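Local atomic coordinates of bifunctional protein PutA (Bradyrhizobium diazoefficiens, PDB entry 6BSN), a protein that probably oxidises proline to glutamate in two steps, joining an FAD-dependent proline dehydrogenase and an NAD-dependent aldehyde dehydrogenase in one chain. Residues L342-Y347 with F394-A399; V279-A284 with A312-Q317. The protein carries 1 engineered substitution. All blocks are in the same frame, centred on the assembly; numbering follows the deposited sequence.

Contact 1: L342-Y347 with F394-A399. With FDA (dihydroflavine-adenine dinucleotide), chain C.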
loop_
_atom_site.group_PDB
_atom_site.type_symbol
_atom_site.label_atom_id
_atom_site.label_comp_id
_atom_site.label_asym_id
_atom_site.label_seq_id
_atom_site.Cartn_x
_atom_site.Cartn_y
_atom_site.Cartn_z
ATOM N N LEU A 342 12.944 -23.490 42.463
ATOM C CA LEU A 342 13.082 -22.775 41.196
ATOM C C LEU A 342 11.702 -22.614 40.571
ATOM O O LEU A 342 11.026 -23.611 40.305
ATOM C CB LEU A 342 14.031 -23.496 40.234
ATOM C CG LEU A 342 14.433 -22.668 38.995
ATOM C CD1 LEU A 342 15.348 -21.460 39.375
ATOM C CD2 LEU A 342 15.070 -23.571 37.930
ATOM N N VAL A 343 11.282 -21.362 40.360
ATOM C CA VAL A 343 10.030 -21.039 39.688
ATOM C C VAL A 343 10.348 -20.184 38.465
ATOM O O VAL A 343 11.456 -19.671 38.312
ATOM C CB VAL A 343 9.040 -20.295 40.604
ATOM C CG1 VAL A 343 8.794 -21.073 41.888
ATOM C CG2 VAL A 343 9.572 -18.859 40.895
ATOM N N LYS A 344 9.351 -20.005 37.600
ATOM C CA LYS A 344 9.610 -19.074 36.508
ATOM C C LYS A 344 9.410 -17.635 36.968
ATOM O O LYS A 344 10.327 -16.815 36.845
ATOM C CB LYS A 344 8.763 -19.433 35.286
ATOM C CG LYS A 344 9.254 -20.781 34.700
ATOM C CD LYS A 344 8.458 -21.254 33.494
ATOM C CE LYS A 344 8.868 -22.667 33.155
ATOM N NZ LYS A 344 8.113 -23.184 31.992
ATOM N N GLY A 345 8.273 -17.334 37.590
ATOM C CA GLY A 345 8.070 -16.003 38.141
ATOM C C GLY A 345 6.652 -15.496 38.015
ATOM O O GLY A 345 6.070 -15.503 36.919
ATOM N N ALA A 346 6.111 -14.969 39.114
ATOM C CA ALA A 346 4.691 -14.640 39.192
ATOM C C ALA A 346 4.357 -13.179 38.874
ATOM O O ALA A 346 3.174 -12.845 38.838
ATOM C CB ALA A 346 4.151 -14.976 40.596
ATOM N N TYR A 347 5.349 -12.309 38.630
ATOM C CA TYR A 347 5.115 -10.866 38.564
ATOM C C TYR A 347 5.530 -10.255 37.222
ATOM O O TYR A 347 5.874 -9.070 37.162
ATOM C CB TYR A 347 5.849 -10.155 39.715
ATOM C CG TYR A 347 5.551 -10.711 41.110
ATOM C CD1 TYR A 347 6.219 -11.835 41.595
ATOM C CD2 TYR A 347 4.612 -10.102 41.945
ATOM C CE1 TYR A 347 5.981 -12.333 42.861
ATOM C CE2 TYR A 347 4.353 -10.597 43.232
ATOM C CZ TYR A 347 5.040 -11.717 43.679
ATOM O OH TYR A 347 4.800 -12.243 44.931
ATOM N N PHE A 394 11.591 -28.098 41.814
ATOM C CA PHE A 394 11.232 -27.515 40.523
ATOM C C PHE A 394 9.724 -27.318 40.524
ATOM O O PHE A 394 8.967 -28.269 40.346
ATOM C CB PHE A 394 11.737 -28.393 39.377
ATOM C CG PHE A 394 13.236 -28.601 39.413
ATOM C CD1 PHE A 394 14.097 -27.538 39.152
ATOM C CD2 PHE A 394 13.788 -29.831 39.766
ATOM C CE1 PHE A 394 15.466 -27.701 39.222
ATOM C CE2 PHE A 394 15.151 -29.999 39.826
ATOM C CZ PHE A 394 15.998 -28.933 39.550
ATOM N N ALA A 395 9.290 -26.077 40.770
ATOM C CA ALA A 395 7.873 -25.731 40.861
ATOM C C ALA A 395 7.395 -25.263 39.491
ATOM O O ALA A 395 7.666 -24.132 39.072
ATOM C CB ALA A 395 7.645 -24.656 41.917
ATOM N N THR A 396 6.667 -26.132 38.796
ATOM C CA THR A 396 6.137 -25.823 37.473
ATOM C C THR A 396 5.018 -26.805 37.150
ATOM O O THR A 396 5.034 -27.949 37.610
ATOM C CB THR A 396 7.238 -25.905 36.405
ATOM O OG1 THR A 396 6.662 -25.740 35.104
ATOM C CG2 THR A 396 7.906 -27.235 36.457
ATOM N N HIS A 397 4.054 -26.355 36.346
ATOM C CA HIS A 397 3.012 -27.231 35.822
ATOM C C HIS A 397 3.154 -27.419 34.314
ATOM O O HIS A 397 2.195 -27.808 33.644
ATOM C CB HIS A 397 1.609 -26.700 36.151
ATOM C CG HIS A 397 1.437 -26.251 37.571
ATOM N ND1 HIS A 397 1.345 -24.922 37.924
ATOM C CD2 HIS A 397 1.340 -26.953 38.724
ATOM C CE1 HIS A 397 1.191 -24.828 39.232
ATOM N NE2 HIS A 397 1.197 -26.045 39.742
ATOM N N ASN A 398 4.332 -27.144 33.776
ATOM C CA ASN A 398 4.603 -27.274 32.349
ATOM C C ASN A 398 5.155 -28.666 32.079
ATOM O O ASN A 398 6.228 -29.006 32.580
ATOM C CB ASN A 398 5.601 -26.198 31.922
ATOM C CG ASN A 398 5.973 -26.274 30.452
ATOM O OD1 ASN A 398 6.242 -27.348 29.908
ATOM N ND2 ASN A 398 6.036 -25.116 29.813
ATOM N N ALA A 399 4.444 -29.457 31.256
ATOM C CA ALA A 399 4.861 -30.840 31.006
ATOM C C ALA A 399 6.217 -30.907 30.313
ATOM O O ALA A 399 7.021 -31.809 30.588
ATOM C CB ALA A 399 3.814 -31.577 30.174
HETATM P PA FDA C . 4.281 -21.779 32.173
HETATM O O1A FDA C . 3.026 -21.670 31.261
HETATM O O2A FDA C . 5.381 -22.597 31.786
HETATM O O5B FDA C . 5.096 -20.554 32.347
HETATM C C5B FDA C . 4.440 -19.331 32.660
HETATM C C4B FDA C . 5.464 -18.278 33.074
HETATM O O4B FDA C . 6.262 -17.854 32.002
HETATM C C3B FDA C . 4.907 -17.006 33.629
HETATM O O3B FDA C . 4.520 -17.169 34.929
HETATM C C2B FDA C . 6.053 -16.087 33.497
HETATM O O2B FDA C . 6.926 -16.235 34.566
HETATM C C1B FDA C . 6.692 -16.553 32.230
HETATM N N9A FDA C . 6.360 -15.742 31.070
HETATM C C8A FDA C . 5.131 -15.585 30.445
HETATM N N7A FDA C . 5.264 -14.747 29.428
HETATM C C5A FDA C . 6.587 -14.318 29.348
HETATM C C6A FDA C . 7.293 -13.469 28.515
HETATM N N6A FDA C . 6.635 -12.804 27.425
HETATM N N1A FDA C . 8.605 -13.264 28.709
HETATM C C2A FDA C . 9.270 -13.862 29.719
HETATM N N3A FDA C . 8.603 -14.707 30.549
HETATM C C4A FDA C . 7.303 -14.949 30.393
HETATM N N1 FDA C . 6.374 -17.347 41.504
HETATM C C2 FDA C . 7.188 -16.323 42.079
HETATM O O2 FDA C . 7.456 -15.222 41.304
HETATM N N3 FDA C . 7.689 -16.458 43.400
HETATM C C4 FDA C . 7.381 -17.613 44.147
HETATM O O4 FDA C . 7.854 -17.778 45.423
HETATM C C4X FDA C . 6.539 -18.682 43.541
HETATM N N5 FDA C . 6.187 -19.842 44.310
HETATM C C5X FDA C . 5.538 -20.947 43.622
HETATM C C6 FDA C . 5.348 -22.240 44.356
HETATM C C7 FDA C . 4.778 -23.335 43.651
HETATM C C7M FDA C . 4.582 -24.640 44.374
HETATM C C8 FDA C . 4.392 -23.205 42.274
HETATM C C8M FDA C . 3.784 -24.348 41.499
HETATM C C9 FDA C . 4.574 -21.981 41.595
HETATM C C9A FDA C . 5.167 -20.831 42.315
HETATM N N10 FDA C . 5.270 -19.551 41.643
HETATM C C10 FDA C . 6.065 -18.534 42.265
HETATM C "C1'" FDA C . 4.576 -19.249 40.377
HETATM C "C2'" FDA C . 5.501 -19.455 39.190
HETATM O "O2'" FDA C . 6.512 -18.511 39.202
HETATM C "C3'" FDA C . 4.738 -19.362 37.880
HETATM O "O3'" FDA C . 4.156 -18.125 37.859
HETATM C "C4'" FDA C . 3.624 -20.386 37.650
HETATM O "O4'" FDA C . 3.891 -21.570 38.325
HETATM C "C5'" FDA C . 3.468 -20.703 36.167
HETATM O "O5'" FDA C . 4.699 -21.114 35.604
HETATM P P FDA C . 4.919 -22.527 34.868
HETATM O O1P FDA C . 6.355 -23.137 34.812
HETATM O O2P FDA C . 3.811 -23.372 35.590
HETATM O O3P FDA C . 3.986 -22.298 33.540
HETATM O O HOH W 1 7.308 -22.022 37.312
#

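Contact 2: V279-A284 with A312-Q317. With FDA (dihydroflavine-adenine dinucleotide), chain C.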
loop_
_atom_site.group_PDB
_atom_site.type_symbol
_atom_site.label_atom_id
_atom_site.label_comp_id
_atom_site.label_asym_id
_atom_site.label_seq_id
_atom_site.Cartn_x
_atom_site.Cartn_y
_atom_site.Cartn_z
ATOM N N VAL A 279 11.194 -19.167 51.861
ATOM C CA VAL A 279 10.924 -17.751 51.602
ATOM C C VAL A 279 10.570 -17.543 50.123
ATOM O O VAL A 279 11.394 -17.749 49.219
ATOM C CB VAL A 279 12.122 -16.881 52.015
ATOM C CG1 VAL A 279 11.782 -15.402 51.854
ATOM C CG2 VAL A 279 12.530 -17.197 53.479
ATOM N N ASP A 280 9.343 -17.117 49.873
ATOM C CA ASP A 280 8.897 -16.850 48.518
ATOM C C ASP A 280 9.681 -15.690 47.901
ATOM O O ASP A 280 10.257 -14.852 48.597
ATOM C CB ASP A 280 7.399 -16.543 48.521
ATOM C CG ASP A 280 6.534 -17.789 48.775
ATOM O OD1 ASP A 280 7.066 -18.926 48.811
ATOM O OD2 ASP A 280 5.310 -17.610 48.932
ATOM N N ALA A 281 9.726 -15.669 46.571
ATOM C CA ALA A 281 10.355 -14.578 45.840
ATOM C C ALA A 281 9.277 -13.637 45.325
ATOM O O ALA A 281 8.239 -14.075 44.817
ATOM C CB ALA A 281 11.212 -15.083 44.679
ATOM N N GLU A 282 9.523 -12.343 45.474
ATOM C CA GLU A 282 8.516 -11.350 45.127
ATOM C C GLU A 282 9.081 -10.470 44.012
ATOM O O GLU A 282 9.785 -10.977 43.128
ATOM C CB GLU A 282 8.109 -10.570 46.385
ATOM C CG GLU A 282 7.639 -11.523 47.530
ATOM C CD GLU A 282 7.092 -10.810 48.739
ATOM O OE1 GLU A 282 5.989 -10.219 48.613
ATOM O OE2 GLU A 282 7.763 -10.854 49.816
ATOM N N GLU A 283 8.777 -9.174 44.024
ATOM C CA GLU A 283 9.120 -8.322 42.891
ATOM C C GLU A 283 10.634 -8.182 42.731
ATOM O O GLU A 283 11.415 -8.397 43.663
ATOM C CB GLU A 283 8.486 -6.941 43.041
ATOM C CG GLU A 283 6.966 -6.959 43.083
ATOM C CD GLU A 283 6.389 -7.148 44.509
ATOM O OE1 GLU A 283 5.191 -6.852 44.673
ATOM O OE2 GLU A 283 7.106 -7.586 45.452
ATOM N N ALA A 284 11.045 -7.778 41.527
ATOM C CA ALA A 284 12.476 -7.700 41.247
ATOM C C ALA A 284 13.169 -6.619 42.075
ATOM O O ALA A 284 14.340 -6.791 42.448
ATOM C CB ALA A 284 12.713 -7.482 39.751
ATOM N N ALA A 312 12.719 -19.331 47.272
ATOM C CA ALA A 312 12.436 -19.464 45.846
ATOM C C ALA A 312 13.295 -18.491 45.041
ATOM O O ALA A 312 13.589 -17.378 45.492
ATOM C CB ALA A 312 10.960 -19.229 45.517
ATOM N N ILE A 313 13.668 -18.929 43.832
ATOM C CA ILE A 313 14.447 -18.165 42.860
ATOM C C ILE A 313 13.677 -18.154 41.543
ATOM O O ILE A 313 13.263 -19.214 41.053
ATOM C CB ILE A 313 15.845 -18.781 42.651
ATOM C CG1 ILE A 313 16.601 -18.853 43.978
ATOM C CG2 ILE A 313 16.651 -17.963 41.638
ATOM C CD1 ILE A 313 17.934 -19.598 43.870
ATOM N N GLN A 314 13.515 -16.966 40.952
ATOM C CA GLN A 314 12.689 -16.769 39.764
ATOM C C GLN A 314 13.555 -16.815 38.502
ATOM O O GLN A 314 14.350 -15.903 38.249
ATOM C CB GLN A 314 11.953 -15.436 39.858
ATOM C CG GLN A 314 11.046 -15.344 41.059
ATOM C CD GLN A 314 10.866 -13.931 41.547
ATOM O OE1 GLN A 314 11.836 -13.175 41.627
ATOM N NE2 GLN A 314 9.625 -13.560 41.888
ATOM N N ALA A 315 13.347 -17.845 37.672
ATOM C CA ALA A 315 14.152 -17.999 36.464
ATOM C C ALA A 315 13.877 -16.923 35.424
ATOM O O ALA A 315 14.720 -16.712 34.550
ATOM C CB ALA A 315 13.931 -19.379 35.840
ATOM N N TYR A 316 12.729 -16.233 35.484
ATOM C CA TYR A 316 12.512 -15.218 34.460
ATOM C C TYR A 316 13.373 -13.981 34.669
ATOM O O TYR A 316 13.311 -13.063 33.840
ATOM C CB TYR A 316 11.017 -14.839 34.344
ATOM C CG TYR A 316 10.322 -14.054 35.459
ATOM C CD1 TYR A 316 10.974 -13.689 36.639
ATOM C CD2 TYR A 316 8.986 -13.675 35.309
ATOM C CE1 TYR A 316 10.304 -12.969 37.642
ATOM C CE2 TYR A 316 8.308 -12.960 36.297
ATOM C CZ TYR A 316 8.974 -12.613 37.471
ATOM O OH TYR A 316 8.308 -11.900 38.465
ATOM N N GLN A 317 14.172 -13.939 35.736
ATOM C CA GLN A 317 15.060 -12.813 36.001
ATOM C C GLN A 317 16.436 -13.089 35.422
ATOM O O GLN A 317 16.987 -14.184 35.587
ATOM C CB GLN A 317 15.192 -12.537 37.506
ATOM C CG GLN A 317 13.906 -12.053 38.197
ATOM C CD GLN A 317 14.185 -11.103 39.347
ATOM O OE1 GLN A 317 15.041 -10.221 39.247
ATOM N NE2 GLN A 317 13.481 -11.293 40.459
HETATM P PA FDA C . 4.281 -21.779 32.173
HETATM O O1A FDA C . 3.026 -21.670 31.261
HETATM O O2A FDA C . 5.381 -22.597 31.786
HETATM O O5B FDA C . 5.096 -20.554 32.347
HETATM C C5B FDA C . 4.440 -19.331 32.660
HETATM C C4B FDA C . 5.464 -18.278 33.074
HETATM O O4B FDA C . 6.262 -17.854 32.002
HETATM C C3B FDA C . 4.907 -17.006 33.629
HETATM O O3B FDA C . 4.520 -17.169 34.929
HETATM C C2B FDA C . 6.053 -16.087 33.497
HETATM O O2B FDA C . 6.926 -16.235 34.566
HETATM C C1B FDA C . 6.692 -16.553 32.230
HETATM N N9A FDA C . 6.360 -15.742 31.070
HETATM C C8A FDA C . 5.131 -15.585 30.445
HETATM N N7A FDA C . 5.264 -14.747 29.428
HETATM C C5A FDA C . 6.587 -14.318 29.348
HETATM C C6A FDA C . 7.293 -13.469 28.515
HETATM N N6A FDA C . 6.635 -12.804 27.425
HETATM N N1A FDA C . 8.605 -13.264 28.709
HETATM C C2A FDA C . 9.270 -13.862 29.719
HETATM N N3A FDA C . 8.603 -14.707 30.549
HETATM C C4A FDA C . 7.303 -14.949 30.393
HETATM N N1 FDA C . 6.374 -17.347 41.504
HETATM C C2 FDA C . 7.188 -16.323 42.079
HETATM O O2 FDA C . 7.456 -15.222 41.304
HETATM N N3 FDA C . 7.689 -16.458 43.400
HETATM C C4 FDA C . 7.381 -17.613 44.147
HETATM O O4 FDA C . 7.854 -17.778 45.423
HETATM C C4X FDA C . 6.539 -18.682 43.541
HETATM N N5 FDA C . 6.187 -19.842 44.310
HETATM C C5X FDA C . 5.538 -20.947 43.622
HETATM C C6 FDA C . 5.348 -22.240 44.356
HETATM C C7 FDA C . 4.778 -23.335 43.651
HETATM C C7M FDA C . 4.582 -24.640 44.374
HETATM C C8 FDA C . 4.392 -23.205 42.274
HETATM C C8M FDA C . 3.784 -24.348 41.499
HETATM C C9 FDA C . 4.574 -21.981 41.595
HETATM C C9A FDA C . 5.167 -20.831 42.315
HETATM N N10 FDA C . 5.270 -19.551 41.643
HETATM C C10 FDA C . 6.065 -18.534 42.265
HETATM C "C1'" FDA C . 4.576 -19.249 40.377
HETATM C "C2'" FDA C . 5.501 -19.455 39.190
HETATM O "O2'" FDA C . 6.512 -18.511 39.202
HETATM C "C3'" FDA C . 4.738 -19.362 37.880
HETATM O "O3'" FDA C . 4.156 -18.125 37.859
HETATM C "C4'" FDA C . 3.624 -20.386 37.650
HETATM O "O4'" FDA C . 3.891 -21.570 38.325
HETATM C "C5'" FDA C . 3.468 -20.703 36.167
HETATM O "O5'" FDA C . 4.699 -21.114 35.604
HETATM P P FDA C . 4.919 -22.527 34.868
HETATM O O1P FDA C . 6.355 -23.137 34.812
HETATM O O2P FDA C . 3.811 -23.372 35.590
HETATM O O3P FDA C . 3.986 -22.298 33.540
HETATM O O HOH W 2 13.089 -16.083 47.846
HETATM O O HOH W 3 9.673 -10.681 40.029
#

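Contact 1: L342-Y347 with F394-A399
Leu-342 and Phe-394 pair on parallel strands with their CA atoms 5.1 Å apart, and Ala-395 N donates to Leu-342 O at 3.1 Å with an N-H...O angle of 154°. The strands, 338-343 and 390-395, are neighbours in the beta/alpha barrel of the proline dehydrogenase domain, and beyond their C-terminal ends both segments wrap the reduced flavin dinucleotide. On the face carrying Leu-342 and Phe-394, Leu-342 CB comes to 4.2 Å from Phe-394 CD1, and helix 369-385 packs on the phenyl ring through Tyr-376 and Ala-380. On the flavin side, Val-343 CG1 meets Ala-395 CB at 3.8 Å. Both methyls also lie over the same face of the isoalloxazine, CG1 above its central ring and the alanine methyl above the dimethylbenzene ring at C7 and C8.

Lys-344 runs fully extended past the pyrophosphate, which brings NZ to 2.8 Å from O2A of the adenosine-side phosphate; Asp-373 forms a salt bridge with the same ammonium. Asn-398 ND2 donates to that O2A as well, from 3.3 Å, so one phosphate oxygen receives two side chains, one from each segment; its OD1 takes Thr-401 N, capping the helix that follows. Thr-396 OG1, anti to its own backbone N (chi1 174°), donates to O1P at 2.6 Å and accepts from Asn-398 N, an ST turn that ties the hydroxyl to the loop. A water linked to Lys-344 N lies between Ala-395 O and O1P. Gly-345 O accepts from both ribose hydroxyls, O2B and O3B. O2P, on the same phosphorus as O1P, takes the backbone N-H of His-397 at 3.1 Å, nearly straight at 174°.

Contact 2: V279-A284 with A312-Q317
Gln-314 lays the flat face of its amide over the methyl of Ala-281, CD to CB 3.4 Å. With CG anti to the carbonyl carbon (chi1 -60°) and the chain extended beyond it, NE2 reaches between protein and cofactor and uses both hydrogens: one goes to Glu-282 O at 2.9 Å, the other to the flavin O2 at 2.8 Å and 167°. At the other end of the amide, OE1 accepts from Gln-317 NE2 at 2.8 Å, which fixes its rotation. A glutamate in place of Gln-314 would probably leave Glu-282 O and the flavin O2 without their shared donor.

Strands 276-279 and 309-314 are parallel neighbours in the proline dehydrogenase barrel, joined here by Ala-312 N donating to Val-279 O at 2.8 Å. Past that bond the chain after strand 276-279 turns its backbone to the flavin pyrimidine: Ala-281 N donates to O4 at 3.0 Å, and Ala-281 O accepts from N3 at 2.8 Å. Ala-312 CB packs against the same O4. Further along, the bent Gln-317 side chain lies alongside Ala-284, its OE1 3.6 Å from the alanine CB, while a water donates to Glu-282 O.

Contact 2 closes before contact 1 opens along the chain, and their centres lie about 10 Å apart. Strands 276-279, 309-314, 338-343 and 390-395 are successive neighbours in the parallel barrel, so each contact spans one adjacent pair and the middle two strands join them. The join is direct: Val-343 O to Ala-315 N, 2.7 Å, and Lys-344 O to Tyr-316 N, 2.8 Å, are probable hydrogen bonds. Both contacts touch the same flavin dinucleotide but divide it: 279-284 with 312-317 mainly reads the pyrimidine edge, whereas 342-347 with 394-399 mainly holds the ring face and the pyrophosphate. The C-terminal ends of four consecutive strands thus hold the cofactor, consistent with its role in proline oxidation.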